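Local coordinates for endo-1,3-beta-glucanase, family GH16 (Zobellia galactanivorans, PDB 4BPZ), which probably hydrolyses internal beta-1,3-glucosidic bonds of glucans such as the algal storage polysaccharide laminarin, through its family 16 glycoside hydrolase domain, at residues A[30-35]-A[85-90]; A[121-126]-A[223-228]. The protein carries 1 engineered substitution. All coordinates share one frame; numbering follows the deposited sequence. Where two conformers were deposited one is given.

Contact 1. Residues A[30-35]-A[85-90]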
ATOM      1  N   TRP A  30     -11.499   4.756   5.817  1.00 13.43           N
ATOM      2  CA  TRP A  30     -10.964   4.152   4.595  1.00 13.68           C
ATOM      3  C   TRP A  30     -11.777   4.563   3.418  1.00 12.84           C
ATOM      4  O   TRP A  30     -13.035   4.497   3.450  1.00 15.08           O
ATOM      5  CB  TRP A  30     -11.001   2.601   4.773  1.00 14.02           C
ATOM      6  CG  TRP A  30     -10.166   2.125   5.895  1.00 13.52           C
ATOM      7  CD1 TRP A  30     -10.639   1.653   7.068  1.00 13.66           C
ATOM      8  CD2 TRP A  30      -8.728   2.181   6.004  1.00 12.57           C
ATOM      9  NE1 TRP A  30      -9.644   1.376   7.939  1.00 13.78           N
ATOM     10  CE2 TRP A  30      -8.440   1.715   7.300  1.00 12.42           C
ATOM     11  CE3 TRP A  30      -7.684   2.604   5.161  1.00 12.06           C
ATOM     12  CZ2 TRP A  30      -7.136   1.629   7.793  1.00 13.08           C
ATOM     13  CZ3 TRP A  30      -6.376   2.529   5.684  1.00 12.27           C
ATOM     14  CH2 TRP A  30      -6.102   2.056   6.925  1.00 13.01           C
ATOM     15  N   HIS A  31     -11.102   4.929   2.335  1.00 11.77           N
ATOM     16  CA  HIS A  31     -11.697   5.273   1.030  1.00 11.46           C
ATOM     17  C   HIS A  31     -11.324   4.171   0.019  1.00 12.39           C
ATOM     18  O   HIS A  31     -10.180   3.748  -0.033  1.00 13.49           O
ATOM     19  CB  HIS A  31     -11.041   6.597   0.589  1.00 12.73           C
ATOM     20  CG  HIS A  31     -11.416   7.021  -0.805  1.00 13.17           C
ATOM     21  ND1 HIS A  31     -12.626   7.521  -1.128  1.00 14.29           N
ATOM     22  CD2 HIS A  31     -10.685   6.960  -1.970  1.00 14.33           C
ATOM     23  CE1 HIS A  31     -12.661   7.786  -2.435  1.00 14.86           C
ATOM     24  NE2 HIS A  31     -11.467   7.488  -2.957  1.00 14.78           N
ATOM     25  N   TYR A  32     -12.270   3.761  -0.766  1.00 12.75           N
ATOM     26  CA  TYR A  32     -12.002   2.794  -1.849  1.00 12.80           C
ATOM     27  C   TYR A  32     -11.673   3.483  -3.133  1.00 12.60           C
ATOM     28  O   TYR A  32     -12.370   4.425  -3.545  1.00 13.73           O
ATOM     29  CB  TYR A  32     -13.194   1.947  -2.093  1.00 13.55           C
ATOM     30  CG  TYR A  32     -13.481   0.920  -1.039  1.00 14.72           C
ATOM     31  CD1 TYR A  32     -14.237   1.190   0.059  1.00 16.93           C
ATOM     32  CD2 TYR A  32     -12.872  -0.354  -1.172  1.00 15.94           C
ATOM     33  CE1 TYR A  32     -14.519   0.109   1.007  1.00 20.88           C
ATOM     34  CE2 TYR A  32     -13.065  -1.337  -0.276  1.00 17.55           C
ATOM     35  CZ  TYR A  32     -13.952  -1.173   0.702  1.00 16.56           C
ATOM     36  OH  TYR A  32     -14.210  -2.197   1.632  1.00 23.26           O
ATOM     37  N   GLN A  33     -10.675   2.954  -3.841  1.00 12.19           N
ATOM     38  CA  GLN A  33     -10.486   3.311  -5.250  1.00 11.96           C
ATOM     39  C   GLN A  33     -11.066   2.237  -6.075  1.00 11.91           C
ATOM     40  O   GLN A  33     -10.776   1.030  -5.941  1.00 13.13           O
ATOM     41  CB  GLN A  33      -8.995   3.467  -5.525  1.00 12.46           C
ATOM     42  CG  GLN A  33      -8.434   4.703  -4.870  1.00 13.76           C
ATOM     43  CD  GLN A  33      -6.971   4.930  -5.284  1.00 13.43           C
ATOM     44  OE1 GLN A  33      -6.012   4.408  -4.695  1.00 12.13           O
ATOM     45  NE2 GLN A  33      -6.774   5.736  -6.369  1.00 15.49           N
ATOM     46  N   VAL A  34     -11.868   2.640  -7.061  1.00 12.33           N
ATOM     47  CA  VAL A  34     -12.494   1.733  -8.021  1.00 13.04           C
ATOM     48  C   VAL A  34     -12.344   2.171  -9.460  1.00 12.97           C
ATOM     49  O   VAL A  34     -12.434   1.372 -10.388  1.00 12.87           O
ATOM     50  CB  VAL A  34     -14.004   1.434  -7.736  1.00 13.68           C
ATOM     51  CG1 VAL A  34     -14.188   1.023  -6.268  1.00 14.55           C
ATOM     52  CG2 VAL A  34     -14.906   2.625  -8.055  1.00 15.20           C
ATOM     53  N   ILE A  35     -12.126   3.476  -9.690  1.00 13.68           N
ATOM     54  CA  ILE A  35     -12.020   4.019 -11.068  1.00 14.70           C
ATOM     55  C   ILE A  35     -10.584   3.747 -11.566  1.00 13.57           C
ATOM     56  O   ILE A  35      -9.624   4.218 -10.934  1.00 14.67           O
ATOM     57  CB  ILE A  35     -12.268   5.516 -11.100  1.00 14.78           C
ATOM     58  CG1 ILE A  35     -13.712   5.842 -10.648  1.00 14.98           C
ATOM     59  CG2 ILE A  35     -12.031   6.061 -12.514  1.00 16.61           C
ATOM     60  CD1 ILE A  35     -13.846   7.333 -10.276  1.00 17.12           C
ATOM     61  N   ALA A  85      -9.064  -5.232  -3.960  1.00 10.67           N
ATOM     62  CA  ALA A  85      -9.413  -3.939  -3.356  1.00 10.40           C
ATOM     63  C   ALA A  85      -8.139  -3.140  -3.165  1.00 10.54           C
ATOM     64  O   ALA A  85      -7.040  -3.667  -2.979  1.00 10.18           O
ATOM     65  CB  ALA A  85     -10.137  -4.107  -2.042  1.00 11.83           C
ATOM     66  N   ARG A  86      -8.349  -1.813  -3.215  1.00 10.89           N
ATOM     67  CA  ARG A  86      -7.291  -0.798  -3.038  1.00 10.96           C
ATOM     68  C   ARG A  86      -7.886   0.281  -2.082  1.00 10.32           C
ATOM     69  O   ARG A  86      -8.734   1.066  -2.529  1.00 11.69           O
ATOM     70  CB  ARG A  86      -6.852  -0.203  -4.390  1.00 11.16           C
ATOM     71  CG  ARG A  86      -5.823   0.889  -4.291  1.00 10.96           C
ATOM     72  CD  ARG A  86      -5.247   1.122  -5.669  1.00 12.85           C
ATOM     73  NE  ARG A  86      -4.387   2.342  -5.720  1.00 12.40           N
ATOM     74  CZ  ARG A  86      -3.272   2.431  -6.438  1.00 11.79           C
ATOM     75  NH1 ARG A  86      -2.675   1.388  -6.960  1.00 13.22           N
ATOM     76  NH2 ARG A  86      -2.705   3.655  -6.558  1.00 13.70           N
ATOM     77  N   LEU A  87      -7.453   0.274  -0.865  1.00 10.33           N
ATOM     78  CA  LEU A  87      -7.929   1.200   0.186  0.50 10.53           C
ATOM     79  C   LEU A  87      -6.947   2.344   0.317  1.00 11.34           C
ATOM     80  O   LEU A  87      -5.743   2.179   0.081  1.00 11.48           O
ATOM     81  CB  LEU A  87      -8.019   0.520   1.514  0.50 11.79           C
ATOM     82  CG  LEU A  87      -8.888  -0.711   1.613  0.50 12.17           C
ATOM     83  CD1 LEU A  87      -8.893  -1.256   3.042  0.50 15.11           C
ATOM     84  CD2 LEU A  87     -10.275  -0.436   1.140  0.50 15.49           C
ATOM     85  N   ASN A  88      -7.473   3.526   0.636  1.00 11.10           N
ATOM     86  CA  ASN A  88      -6.639   4.698   0.995  1.00 10.90           C
ATOM     87  C   ASN A  88      -7.083   5.183   2.330  1.00 10.87           C
ATOM     88  O   ASN A  88      -8.324   5.243   2.586  1.00 12.38           O
ATOM     89  CB  ASN A  88      -6.822   5.862  -0.002  1.00 12.52           C
ATOM     90  CG  ASN A  88      -6.461   5.581  -1.441  1.00 11.82           C
ATOM     91  OD1 ASN A  88      -5.916   4.506  -1.826  1.00 14.71           O
ATOM     92  ND2 ASN A  88      -6.702   6.505  -2.265  1.00 11.87           N
ATOM     93  N   SER A  89      -6.178   5.545   3.219  1.00 10.83           N
ATOM     94  CA  SER A  89      -6.630   6.165   4.477  1.00 11.35           C
ATOM     95  C   SER A  89      -7.242   7.534   4.196  1.00 11.81           C
ATOM     96  O   SER A  89      -6.749   8.323   3.387  1.00 13.05           O
ATOM     97  CB  SER A  89      -5.456   6.324   5.446  1.00 11.13           C
ATOM     98  OG  SER A  89      -4.390   7.140   4.979  1.00 11.17           O
ATOM     99  N   LYS A  90      -8.315   7.788   4.976  0.50 12.51           N
ATOM    100  CA  LYS A  90      -9.009   9.078   5.065  0.50 14.20           C
ATOM    101  C   LYS A  90      -8.283   9.867   6.171  0.50 14.08           C
ATOM    102  O   LYS A  90      -8.842  10.268   7.186  0.50 17.78           O
ATOM    103  CB  LYS A  90     -10.510   8.883   5.359  0.50 13.27           C
ATOM    104  CG  LYS A  90     -11.224   8.402   4.147  0.50 14.00           C
ATOM    105  CD  LYS A  90     -12.705   8.687   4.361  0.50 13.36           C
ATOM    106  CE  LYS A  90     -13.406   8.199   3.093  0.50 12.78           C
ATOM    107  NZ  LYS A  90     -14.902   8.245   3.291  0.50 14.44           N
TER
HETATM  108  O   HOH W   1     -11.010  -0.919  -3.970  1.00 12.09           O
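Leu87, in the conformer described, lays its methyl CD2 over one face of the Tyr32 ring, a CH-pi contact 3.6 Å from the ring centroid and displaced toward the rim, nearest CE2. The two residues form a non-hydrogen-bonded antiparallel pair, and their side chains lie side by side, pointing the same way. Trp30 and Ser89 form the other such pair on this face, with Trp30 CZ3 3.9 Å from Ser89 CB. Between them His31 and Asn88 make the hydrogen-bonded pair: His31 N to Asn88 O and Asn88 N to His31 O are both 2.8 Å. A further backbone bond, Gln33 N to Arg86 O at 3.0 Å, carries the pairing past Tyr32. The extended chain of Arg86 brings NE 2.8 Å from Gln33 OE1; the oxygen lies in the guanidinium plane, whereas NE sits above the amide plane, the two planes being 65° apart. This bond would help fix the rotation of the guanidinium, whose NH2 forms a salt bridge with Glu123 OE2 in the glycan pocket; Gln33 NE2 hydrogen-bonds the same oxygen. A water bridges Gln33 O and Arg86 N. Strand 30-32 flanks strand 82-93 in the beta-sandwich of family 16, while strand 222-230 bonds to the same strand through Leu87 and Ser89, and Leu64 of strand 63-75 packs on Leu87.

Contact 2. Residues A[121-126]-A[223-228]; sequences SNETGN and YLLLNI. With BGC (beta-D-glucopyranose), chain C.
The glycan pocket of this glucanase is bordered by the loop 121-126, where Glu123 OE1 accepts a hydrogen bond of 2.7 Å from O6 of a bound beta-D-glucopyranose. The loop rests on the hydroxyl of Tyr223. Ser121 OG approaches that ring at its edge, in the ring plane, and hydrogen-bonds to Tyr223 OH at 3.0 Å; it also accepts from Glu123 N at 3.2 Å, closing an ST turn. A type II beta turn follows from Glu123 to Asn126, closed by Asn126 N to Glu123 O at 3.1 Å. The Asn126 side chain crosses that of Tyr223 at about a right angle. In the beta-jelly-roll sandwich of family 16, Tyr223 and Leu225 lie on the same side of strand 222-230 in the concave sheet, facing this loop. A water joins Tyr223 OH, 2.6 Å away, to Glu123 OE2, 2.7 Å away. Replacing Tyr223 with a phenylalanine removes the hydroxyl and would probably leave Ser121 OG and this water without their shared partner, making the loop less firmly held. Glu123 CG is anti to the backbone N (chi1 173°) and the chain is extended beyond it; OE2 is also held by Arg86 and Gln33.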
ATOM      1  N   SER A 121      -0.962  14.081  -4.641  1.00 13.31           N
ATOM      2  CA  SER A 121      -0.906  13.258  -5.843  1.00 14.04           C
ATOM      3  C   SER A 121      -1.978  13.562  -6.853  1.00 12.74           C
ATOM      4  O   SER A 121      -1.776  13.387  -8.067  1.00 14.32           O
ATOM      5  CB  SER A 121      -0.967  11.752  -5.486  1.00 13.44           C
ATOM      6  OG  SER A 121      -2.305  11.451  -5.076  1.00 13.87           O
ATOM      7  N   ASN A 122      -3.159  13.882  -6.371  1.00 13.23           N
ATOM      8  CA  ASN A 122      -4.308  14.026  -7.215  1.00 14.52           C
ATOM      9  C   ASN A 122      -4.558  12.807  -8.059  1.00 13.80           C
ATOM     10  O   ASN A 122      -5.061  12.893  -9.178  1.00 16.01           O
ATOM     11  CB  ASN A 122      -4.277  15.360  -8.023  1.00 15.48           C
ATOM     12  CG  ASN A 122      -5.577  15.655  -8.756  1.00 16.83           C
ATOM     13  OD1 ASN A 122      -6.672  15.380  -8.224  1.00 16.90           O
ATOM     14  ND2 ASN A 122      -5.466  16.309  -9.915  1.00 18.58           N
ATOM     15  N   GLU A 123      -4.264  11.619  -7.575  1.00 13.89           N
ATOM     16  CA  GLU A 123      -4.546  10.420  -8.304  1.00 14.23           C
ATOM     17  C   GLU A 123      -6.012  10.278  -8.556  1.00 14.04           C
ATOM     18  O   GLU A 123      -6.872  10.551  -7.669  1.00 14.29           O
ATOM     19  CB  GLU A 123      -4.017   9.185  -7.521  1.00 15.08           C
ATOM     20  CG  GLU A 123      -4.439   7.896  -8.168  1.00 17.79           C
ATOM     21  CD  GLU A 123      -3.595   6.763  -7.682  1.00 16.50           C
ATOM     22  OE1 GLU A 123      -2.452   6.595  -8.208  1.00 19.76           O
ATOM     23  OE2 GLU A 123      -3.978   6.069  -6.700  1.00 15.05           O
ATOM     24  N   THR A 124      -6.364   9.850  -9.742  1.00 15.19           N
ATOM     25  CA  THR A 124      -7.735   9.647 -10.114  1.00 16.58           C
ATOM     26  C   THR A 124      -8.524   8.849  -9.077  1.00 15.77           C
ATOM     27  O   THR A 124      -8.120   7.787  -8.724  1.00 16.31           O
ATOM     28  CB  THR A 124      -7.914   9.135 -11.563  1.00 21.07           C
ATOM     29  OG1 THR A 124      -7.338  10.197 -12.388  1.00 22.48           O
ATOM     30  CG2 THR A 124      -9.328   8.819 -11.872  1.00 24.31           C
ATOM     31  N   GLY A 125      -9.684   9.379  -8.660  1.00 16.82           N
ATOM     32  CA  GLY A 125     -10.569   8.577  -7.779  1.00 17.27           C
ATOM     33  C   GLY A 125     -10.048   8.462  -6.343  1.00 15.51           C
ATOM     34  O   GLY A 125     -10.574   7.623  -5.601  1.00 16.74           O
ATOM     35  N   ASN A 126      -9.050   9.243  -5.962  1.00 15.00           N
ATOM     36  CA  ASN A 126      -8.557   9.215  -4.604  1.00 13.49           C
ATOM     37  C   ASN A 126      -9.400  10.119  -3.687  1.00 14.38           C
ATOM     38  O   ASN A 126     -10.402  10.677  -4.095  1.00 15.80           O
ATOM     39  CB  ASN A 126      -7.055   9.508  -4.518  1.00 12.60           C
ATOM     40  CG  ASN A 126      -6.701  10.953  -4.507  1.00 13.25           C
ATOM     41  OD1 ASN A 126      -5.509  11.278  -4.199  1.00 16.10           O
ATOM     42  ND2 ASN A 126      -7.602  11.840  -4.752  1.00 12.82           N
ATOM     43  N   TYR A 223      -0.786   9.959   2.482  1.00 10.56           N
ATOM     44  CA  TYR A 223      -1.798   9.018   2.911  1.00 10.60           C
ATOM     45  C   TYR A 223      -1.362   7.602   2.665  1.00 10.60           C
ATOM     46  O   TYR A 223      -0.467   7.338   1.844  1.00 11.12           O
ATOM     47  CB  TYR A 223      -3.180   9.311   2.293  1.00 11.54           C
ATOM     48  CG  TYR A 223      -3.216   9.278   0.809  1.00 11.17           C
ATOM     49  CD1 TYR A 223      -3.455   8.077   0.090  1.00 11.62           C
ATOM     50  CD2 TYR A 223      -2.980  10.441   0.046  1.00 12.71           C
ATOM     51  CE1 TYR A 223      -3.493   8.062  -1.280  1.00 11.93           C
ATOM     52  CE2 TYR A 223      -3.018  10.431  -1.330  1.00 12.91           C
ATOM     53  CZ  TYR A 223      -3.309   9.241  -1.987  1.00 11.77           C
ATOM     54  OH  TYR A 223      -3.383   9.269  -3.365  1.00 12.77           O
ATOM     55  N   LEU A 224      -1.969   6.667   3.374  1.00 10.10           N
ATOM     56  CA  LEU A 224      -1.624   5.247   3.314  1.00 10.19           C
ATOM     57  C   LEU A 224      -2.504   4.529   2.285  1.00 10.15           C
ATOM     58  O   LEU A 224      -3.706   4.835   2.130  1.00 11.97           O
ATOM     59  CB  LEU A 224      -1.878   4.597   4.681  1.00 12.08           C
ATOM     60  CG  LEU A 224      -1.364   3.175   4.898  1.00 13.11           C
ATOM     61  CD1 LEU A 224       0.178   3.194   4.972  1.00 15.59           C
ATOM     62  CD2 LEU A 224      -1.929   2.635   6.226  1.00 15.08           C
ATOM     63  N   LEU A 225      -1.914   3.552   1.575  1.00  9.99           N
ATOM     64  CA  LEU A 225      -2.589   2.673   0.691  1.00 10.32           C
ATOM     65  C   LEU A 225      -2.378   1.223   1.091  1.00  9.98           C
ATOM     66  O   LEU A 225      -1.261   0.860   1.501  1.00 10.42           O
ATOM     67  CB  LEU A 225      -2.131   2.855  -0.770  1.00 11.50           C
ATOM     68  CG  LEU A 225      -2.349   4.258  -1.407  1.00 10.79           C
ATOM     69  CD1 LEU A 225      -1.156   5.165  -1.204  1.00 11.33           C
ATOM     70  CD2 LEU A 225      -2.704   4.154  -2.863  1.00 12.53           C
ATOM     71  N   LEU A 226      -3.405   0.392   0.886  1.00 10.83           N
ATOM     72  CA  LEU A 226      -3.339  -1.057   1.138  1.00 10.06           C
ATOM     73  C   LEU A 226      -3.997  -1.731  -0.041  1.00  9.44           C
ATOM     74  O   LEU A 226      -5.134  -1.372  -0.391  1.00 10.93           O
ATOM     75  CB  LEU A 226      -4.182  -1.418   2.384  1.00 11.42           C
ATOM     76  CG  LEU A 226      -3.706  -0.750   3.652  1.00 12.07           C
ATOM     77  CD1 LEU A 226      -4.810  -0.985   4.734  1.00 14.37           C
ATOM     78  CD2 LEU A 226      -2.359  -1.217   4.119  1.00 13.62           C
ATOM     79  N   ASN A 227      -3.346  -2.711  -0.657  1.00 10.16           N
ATOM     80  CA  ASN A 227      -3.938  -3.312  -1.857  1.00 10.34           C
ATOM     81  C   ASN A 227      -3.323  -4.689  -2.127  1.00 10.25           C
ATOM     82  O   ASN A 227      -2.234  -4.986  -1.620  1.00 10.34           O
ATOM     83  CB  ASN A 227      -3.787  -2.416  -3.092  1.00 10.72           C
ATOM     84  CG  ASN A 227      -2.360  -2.252  -3.521  1.00 10.73           C
ATOM     85  OD1 ASN A 227      -1.616  -1.514  -2.869  1.00 12.23           O
ATOM     86  ND2 ASN A 227      -1.917  -3.002  -4.513  1.00 11.93           N
ATOM     87  N   ILE A 228      -3.972  -5.470  -2.979  1.00 10.46           N
ATOM     88  CA  ILE A 228      -3.301  -6.609  -3.687  1.00 10.59           C
ATOM     89  C   ILE A 228      -3.451  -6.370  -5.160  1.00  9.94           C
ATOM     90  O   ILE A 228      -4.582  -6.446  -5.656  1.00 11.06           O
ATOM     91  CB  ILE A 228      -3.857  -8.003  -3.331  1.00 11.52           C
ATOM     92  CG1 ILE A 228      -3.997  -8.288  -1.836  1.00 11.56           C
ATOM     93  CG2 ILE A 228      -2.951  -9.041  -4.018  1.00 12.01           C
ATOM     94  CD1 ILE A 228      -4.769  -9.584  -1.590  1.00 13.00           C
TER
HETATM   95  C2  BGC C   2       3.302   3.184 -10.936  1.00 15.89           C
HETATM   96  C3  BGC C   2       3.132   4.568 -11.482  1.00 15.86           C
HETATM   97  C4  BGC C   2       1.886   5.269 -10.822  1.00 14.56           C
HETATM   98  C5  BGC C   2       2.015   5.218  -9.279  1.00 14.66           C
HETATM   99  C6  BGC C   2       0.789   5.709  -8.537  1.00 18.51           C
HETATM  100  C1  BGC C   2       3.335   3.259  -9.386  1.00 15.65           C
HETATM  101  O2  BGC C   2       4.493   2.649 -11.440  1.00 16.16           O
HETATM  102  O3  BGC C   2       2.881   4.433 -12.879  1.00 17.81           O
HETATM  103  O4  BGC C   2       1.801   6.660 -11.115  1.00 15.13           O
HETATM  104  O5  BGC C   2       2.138   3.818  -8.905  1.00 14.97           O
HETATM  105  O6  BGC C   2      -0.369   4.937  -8.766  1.00 17.36           O
HETATM  106  O   HOH W   2      -4.608   7.145  -4.306  1.00 14.93           O

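How the contacts relate
Both contacts are buried and meet at the concave side of the same sheet, where strands 82-93 and 222-230 are neighbours; their centres are about 6 Å apart. Contact 1 is strand pairing, with regular backbone bonds, an apolar face around Tyr32 and Leu87 and a polar one with Gln33 and Arg86, and it buries 621 Å². Contact 2 buries 141 Å² and joins a loop to a strand by side-chain hydroxyls and water, without backbone pairing between its segments. The polar face of contact 1 meets contact 2 through the Arg86-Glu123 salt bridge. A probable backbone hydrogen bond, Ser89 N to Leu224 O at 2.8 Å, joins their strands, and Asn88 packs on Leu225.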